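Side-chain contacts in major exported protein (Pseudomonas aeruginosa, PDB 3HE1), which probably assembles into hexameric rings that stack into the tube of a type VI secretion system, and is itself exported as a secreted protein: residues 55-60 and 119-124; 29-32 and 38-41; 42-45 and 51-54. All coordinates share one frame; numbering follows the deposited sequence.

Overall arrangement
Contact 2 lies deepest, its centre about 9 Å from the centre of the chain, and is partly buried; contacts 1 and 3 lie at the surface, their centres about 12 and 15 Å from it. Contact 2 is built from a backbone bond and aliphatic branches beside strand 27-33. Contact 1 ties the loop before strand 61-71 to strand 112-123, a neighbour of strand 27-33, through an imidazole and a phenol. Contact 3 joins the loops flanking helix 46-49 with aromatic rings resting on backbone atoms. The loop 55-60 meets both other contacts: Asp59 O takes the Thr40 hydroxyl, while Asp59 OD1 and Glu58 O receive the backbone N-H groups of Gly42 and Phe44.

Contact 1: residues 55-60 and 119-124; sequences EGHEDQ and QWYRTS
His57 and Tyr121 reach for each other from opposite directions, joining the loop that leads into strand 61-71 to the outgoing end of strand 112-123 on the surface of the Hcp beta-barrel. Each carries CG anti to its carbonyl carbon (chi1 near -70°), which sends the rings out across the gap. They form an offset edge-to-face pair, planes 83° apart and centroids 5.0 Å from each other, with the imidazole edge turned to the phenol. The leading NE2 corner also donates to the hydroxyl: His57 NE2 lies 3.0 Å from Tyr121 OH, the N-H...O angle a somewhat bent 157°, and the oxygen sits almost exactly in the imidazole plane. His57 NE2 is also 3.3 Å from Tyr121 CZ. Each ring has a second aromatic neighbour, Tyr28 stacked with His57 and His131 meeting Tyr121. Further along the strand, Arg122 NH2 bonds to Asp47 O of a neighbouring subunit, and Thr123 packs on Asn51 of that subunit.

A type I turn, closed by Gln60 N bonding back to His57 O, directs Gln60 toward strand 112-123. There it crosses Gln119 at about a right angle, amide planes perpendicular; Gln60 OE1 to Gln119 OE1, 3.6 Å, is a van der Waals approach of two oxygens. Within the turn Glu58 bends back, and its OE2, 3.2 Å from Gly56 N, receives that N-H from above the carboxylate plane.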
# COMPACT_ATOMS: atom_id res chain seq x y z
N GLU A 55 -6.42 34.15 -12.54
CA GLU A 55 -7.51 34.81 -13.24
C GLU A 55 -8.02 33.97 -14.40
O GLU A 55 -7.29 33.15 -14.96
CB GLU A 55 -7.09 36.21 -13.72
CG GLU A 55 -5.89 36.22 -14.66
CD GLU A 55 -5.47 37.64 -15.06
OE1 GLU A 55 -6.22 38.60 -14.77
OE2 GLU A 55 -4.39 37.78 -15.66
N GLY A 56 -9.28 34.17 -14.76
CA GLY A 56 -9.86 33.52 -15.92
C GLY A 56 -10.96 32.51 -15.62
O GLY A 56 -11.59 32.00 -16.54
N HIS A 57 -11.20 32.22 -14.35
CA HIS A 57 -12.18 31.21 -13.98
C HIS A 57 -12.89 31.57 -12.70
O HIS A 57 -13.26 30.71 -11.91
CB HIS A 57 -11.52 29.83 -13.89
CG HIS A 57 -11.01 29.33 -15.21
ND1 HIS A 57 -9.70 29.49 -15.61
CD2 HIS A 57 -11.65 28.71 -16.23
CE1 HIS A 57 -9.55 28.97 -16.82
NE2 HIS A 57 -10.72 28.49 -17.22
N GLU A 58 -13.10 32.88 -12.53
CA GLU A 58 -13.61 33.46 -11.29
C GLU A 58 -14.96 32.92 -10.84
O GLU A 58 -15.27 32.95 -9.66
CB GLU A 58 -13.68 34.99 -11.41
CG GLU A 58 -12.31 35.69 -11.45
CD GLU A 58 -11.72 35.84 -12.86
OE1 GLU A 58 -12.34 35.36 -13.84
OE2 GLU A 58 -10.64 36.45 -12.99
N ASP A 59 -15.77 32.42 -11.77
CA ASP A 59 -17.10 31.93 -11.42
C ASP A 59 -17.18 30.42 -11.49
O ASP A 59 -18.26 29.84 -11.60
CB ASP A 59 -18.18 32.58 -12.29
CG ASP A 59 -18.20 34.07 -12.16
OD1 ASP A 59 -17.98 34.56 -11.02
OD2 ASP A 59 -18.41 34.75 -13.18
N GLN A 60 -16.01 29.80 -11.42
CA GLN A 60 -15.92 28.36 -11.30
C GLN A 60 -15.15 27.95 -10.06
O GLN A 60 -14.66 28.77 -9.28
CB GLN A 60 -15.24 27.75 -12.53
CG GLN A 60 -16.11 27.67 -13.78
CD GLN A 60 -15.28 27.53 -15.03
OE1 GLN A 60 -15.55 26.68 -15.88
NE2 GLN A 60 -14.24 28.35 -15.16
N GLN A 119 -15.24 21.44 -16.99
CA GLN A 119 -14.50 21.82 -18.17
C GLN A 119 -13.05 21.40 -18.05
O GLN A 119 -12.35 21.79 -17.12
CB GLN A 119 -14.57 23.33 -18.36
CG GLN A 119 -15.94 23.81 -18.75
CD GLN A 119 -15.89 25.20 -19.35
OE1 GLN A 119 -14.85 25.87 -19.33
NE2 GLN A 119 -17.02 25.64 -19.90
N TRP A 120 -12.59 20.62 -19.03
CA TRP A 120 -11.26 20.04 -18.98
C TRP A 120 -10.22 20.88 -19.74
O TRP A 120 -10.48 21.37 -20.84
CB TRP A 120 -11.31 18.60 -19.50
CG TRP A 120 -12.37 17.74 -18.84
CD1 TRP A 120 -13.72 17.74 -19.09
CD2 TRP A 120 -12.16 16.73 -17.84
NE1 TRP A 120 -14.35 16.81 -18.30
CE2 TRP A 120 -13.42 16.17 -17.54
CE3 TRP A 120 -11.02 16.25 -17.18
CZ2 TRP A 120 -13.57 15.16 -16.60
CZ3 TRP A 120 -11.17 15.24 -16.24
CH2 TRP A 120 -12.44 14.71 -15.96
N TYR A 121 -9.04 21.03 -19.13
CA TYR A 121 -7.97 21.84 -19.73
C TYR A 121 -6.65 21.07 -19.91
O TYR A 121 -6.33 20.15 -19.15
CB TYR A 121 -7.73 23.11 -18.91
CG TYR A 121 -8.84 24.12 -19.05
CD1 TYR A 121 -8.73 25.18 -19.95
CD2 TYR A 121 -10.00 24.02 -18.28
CE1 TYR A 121 -9.75 26.11 -20.09
CE2 TYR A 121 -11.03 24.95 -18.42
CZ TYR A 121 -10.90 25.99 -19.32
OH TYR A 121 -11.91 26.90 -19.45
N ARG A 122 -5.90 21.46 -20.94
CA ARG A 122 -4.66 20.79 -21.30
C ARG A 122 -3.72 21.79 -21.97
O ARG A 122 -4.14 22.87 -22.39
CB ARG A 122 -4.94 19.65 -22.29
CG ARG A 122 -4.91 20.13 -23.74
CD ARG A 122 -5.47 19.11 -24.71
NE ARG A 122 -5.51 19.63 -26.07
CZ ARG A 122 -6.03 18.97 -27.11
NH1 ARG A 122 -6.55 17.76 -26.94
NH2 ARG A 122 -6.02 19.52 -28.31
N THR A 123 -2.46 21.41 -22.08
CA THR A 123 -1.51 22.18 -22.88
C THR A 123 -1.65 21.78 -24.34
O THR A 123 -1.45 20.62 -24.71
CB THR A 123 -0.07 21.94 -22.42
OG1 THR A 123 0.03 22.14 -21.00
CG2 THR A 123 0.88 22.89 -23.14
N SER A 124 -2.00 22.75 -25.18
CA SER A 124 -2.25 22.49 -26.59
C SER A 124 -0.97 22.10 -27.31
O SER A 124 0.12 22.11 -26.73
CB SER A 124 -2.86 23.72 -27.27
OG SER A 124 -1.91 24.77 -27.37

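Contact 2: residues 29-32 and 38-41; sequences MSIT and LITA
Ile31 is gripped from both ends of its peptide frame by the chain 38-41 passing alongside. The firmer bond is between backbones: Ile39 N donates to Ile31 O at 2.6 Å, a short link, with the donor tilted 31° from the carbonyl plane. The second is weak and uses a side chain, Ile31 N pointing to Thr40 OG1 at 3.4 Å; the methyl of the same threonine crowds in closer, Thr40 CG2 lying 3.0 Å from Ile31 N. The hydroxyl sits between its own backbone N and carbonyl carbon (chi1 63°), which turns it to the strand, but its stronger partner is Asp59 O; the threonine therefore pins the loop before strand 61-71 as well as strand 27-33.

Carbon-to-oxygen contacts gather at the Ile31 carbonyl. Leu38 CA approaches Ile31 O at 3.2 Å as a CA-H...O contact, and Leu38 CD1, carried back over the strand, lies 3.1 Å from this oxygen and 3.6 Å from Thr32 OG1.

The apolar part falls on the other flank. Ile31 CG2 meets the tip of Ile39, its CD1, at 3.8 Å, the two chains crossing obliquely, while Thr40 CG2 comes in at about a right angle to touch Ile31 CB and CG1. Both isoleucines continue inward onto Leu103 of helix 100-109, and Ile31 also reaches Phe168, so this patch belongs to the packing between helix and sheet.

Thr32 and Leu38 form an antiparallel, non-hydrogen-bonded pair with their side chains on one face. A type I turn from Leu38 to Ala41 then takes the chain off the sheet, as befits a short beta hairpin whose second strand, 37-38, ends almost at once beside strand 27-33 of the Hcp barrel.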
# COMPACT_ATOMS: atom_id res chain seq x y z
N MSE A 29 -15.12 23.98 -12.76
CA MSE A 29 -16.51 23.55 -12.75
C MSE A 29 -17.47 24.69 -12.42
O MSE A 29 -17.08 25.70 -11.84
CB MSE A 29 -16.69 22.38 -11.76
CG MSE A 29 -18.13 21.85 -11.59
SE MSE A 29 -18.10 20.44 -10.24
CE MSE A 29 -16.76 21.29 -9.10
N SER A 30 -18.72 24.54 -12.82
CA SER A 30 -19.73 25.49 -12.46
C SER A 30 -20.91 24.71 -11.93
O SER A 30 -21.22 23.61 -12.42
CB SER A 30 -20.15 26.35 -13.66
OG SER A 30 -20.78 25.56 -14.66
N ILE A 31 -21.54 25.27 -10.91
CA ILE A 31 -22.78 24.70 -10.43
C ILE A 31 -23.87 25.75 -10.38
O ILE A 31 -23.65 26.86 -9.92
CB ILE A 31 -22.59 24.02 -9.08
CG1 ILE A 31 -21.47 22.97 -9.21
CG2 ILE A 31 -23.93 23.42 -8.62
CD1 ILE A 31 -21.18 22.15 -7.95
N THR A 32 -25.02 25.40 -10.93
CA THR A 32 -26.23 26.20 -10.76
C THR A 32 -27.26 25.34 -10.06
O THR A 32 -27.63 24.28 -10.58
CB THR A 32 -26.81 26.69 -12.11
OG1 THR A 32 -25.90 27.60 -12.73
CG2 THR A 32 -28.15 27.40 -11.89
N LEU A 38 -26.15 30.23 -9.21
CA LEU A 38 -24.78 29.84 -9.54
C LEU A 38 -23.98 29.70 -8.26
O LEU A 38 -23.65 30.69 -7.60
CB LEU A 38 -24.13 30.85 -10.50
CG LEU A 38 -22.76 30.47 -11.11
CD1 LEU A 38 -22.80 29.11 -11.80
CD2 LEU A 38 -22.24 31.53 -12.06
N ILE A 39 -23.68 28.45 -7.90
CA ILE A 39 -23.09 28.16 -6.61
C ILE A 39 -21.59 28.42 -6.64
O ILE A 39 -20.96 28.64 -5.62
CB ILE A 39 -23.42 26.73 -6.15
CG1 ILE A 39 -24.87 26.68 -5.65
CG2 ILE A 39 -22.44 26.24 -5.07
CD1 ILE A 39 -25.50 25.28 -5.65
N THR A 40 -21.03 28.44 -7.85
CA THR A 40 -19.60 28.60 -8.02
C THR A 40 -19.24 30.06 -8.34
O THR A 40 -18.11 30.36 -8.71
CB THR A 40 -19.10 27.69 -9.15
OG1 THR A 40 -19.71 28.10 -10.38
CG2 THR A 40 -19.49 26.23 -8.88
N ALA A 41 -20.21 30.95 -8.19
CA ALA A 41 -20.03 32.38 -8.48
C ALA A 41 -18.99 33.05 -7.57
O ALA A 41 -19.14 33.06 -6.35
CB ALA A 41 -21.36 33.12 -8.39

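Contact 3: residues 42-45 and 51-54; sequences GAFT and NTYQ
Phe44 and Tyr53 both swing CG nearly opposite the backbone N (chi1 -160° and 162°), and each ring thereby reaches the backbone of the other segment. Phe44 CE2 meets Gln54 O at 3.3 Å, the oxygen sitting at the ring edge near its plane, while Thr52 O comes obliquely to Phe44 CZ at 3.5 Å. Further round, Phe44 CE1 touches the methyl of Thr52, CG2, at 4.1 Å, the two side chains crossing at about a right angle. Tyr53 answers from the other segment. Its CD1 rests 3.3 Å from Thr45 CA, with Phe44 O in the plane of the phenol ring, at its edge.

These residues flank the single-turn helix 46-49, and Thr45 is its N-cap. With chi1 at 65°, the Thr45 hydroxyl accepts from Ser48 N, the classic N-cap bond to the third residue of the helix, and donates to Gly42 O at 3.0 Å from above that carbonyl's plane. Its CB points away from 51-54, leaving the backbone of Thr45 to meet the tyrosine. Ser48 returns the tie through its own OG to Ala43 O. Beyond the helix, Asn51 packs on Ser124 of a neighbouring subunit.

Behind the contact, Phe44 packs on Met62 of strand 61-71 and on Val49, and pairs edge-to-face with Tyr28. Tyr53 OH makes a weak hydrogen bond to Glu58 OE2.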
# COMPACT_ATOMS: atom_id res chain seq x y z
N GLY A 42 -17.95 33.63 -8.17
CA GLY A 42 -16.91 34.29 -7.40
C GLY A 42 -16.13 33.33 -6.52
O GLY A 42 -15.44 33.74 -5.57
N ALA A 43 -16.23 32.04 -6.85
CA ALA A 43 -15.62 30.97 -6.06
C ALA A 43 -14.16 30.64 -6.41
O ALA A 43 -13.49 29.98 -5.62
CB ALA A 43 -16.49 29.72 -6.12
N PHE A 44 -13.67 31.06 -7.58
CA PHE A 44 -12.23 30.99 -7.84
C PHE A 44 -11.65 32.39 -7.97
O PHE A 44 -11.45 32.92 -9.08
CB PHE A 44 -11.86 30.12 -9.06
CG PHE A 44 -10.42 29.64 -9.07
CD1 PHE A 44 -9.97 28.73 -8.12
CD2 PHE A 44 -9.52 30.09 -10.02
CE1 PHE A 44 -8.65 28.28 -8.12
CE2 PHE A 44 -8.20 29.64 -10.03
CZ PHE A 44 -7.77 28.73 -9.08
N THR A 45 -11.41 32.99 -6.80
CA THR A 45 -10.98 34.37 -6.67
C THR A 45 -10.02 34.45 -5.49
O THR A 45 -9.93 33.50 -4.70
CB THR A 45 -12.19 35.30 -6.42
OG1 THR A 45 -12.79 34.98 -5.16
CG2 THR A 45 -13.23 35.13 -7.52
N ASN A 51 -4.05 32.39 -2.07
CA ASN A 51 -2.84 32.38 -2.91
C ASN A 51 -2.94 31.45 -4.13
O ASN A 51 -2.08 31.47 -5.01
CB ASN A 51 -1.61 32.02 -2.07
CG ASN A 51 -0.31 32.39 -2.77
OD1 ASN A 51 0.73 31.76 -2.55
ND2 ASN A 51 -0.35 33.42 -3.61
N THR A 52 -4.00 30.65 -4.16
CA THR A 52 -4.21 29.67 -5.23
C THR A 52 -4.77 30.32 -6.50
O THR A 52 -4.74 29.73 -7.57
CB THR A 52 -5.21 28.58 -4.78
OG1 THR A 52 -4.77 28.01 -3.54
CG2 THR A 52 -5.35 27.49 -5.83
N TYR A 53 -5.25 31.55 -6.35
CA TYR A 53 -6.00 32.24 -7.40
C TYR A 53 -5.22 32.48 -8.69
O TYR A 53 -4.11 33.00 -8.68
CB TYR A 53 -6.56 33.57 -6.88
CG TYR A 53 -6.98 34.54 -7.98
CD1 TYR A 53 -8.24 34.46 -8.57
CD2 TYR A 53 -6.11 35.52 -8.43
CE1 TYR A 53 -8.63 35.34 -9.57
CE2 TYR A 53 -6.48 36.41 -9.44
CZ TYR A 53 -7.74 36.31 -10.00
OH TYR A 53 -8.10 37.20 -11.00
N GLN A 54 -5.84 32.08 -9.80
CA GLN A 54 -5.39 32.47 -11.12
C GLN A 54 -6.61 33.03 -11.84
O GLN A 54 -7.71 32.47 -11.74
CB GLN A 54 -4.84 31.26 -11.89
CG GLN A 54 -4.53 31.56 -13.36
CD GLN A 54 -4.33 30.29 -14.19
OE1 GLN A 54 -5.15 29.37 -14.14
NE2 GLN A 54 -3.24 30.25 -14.95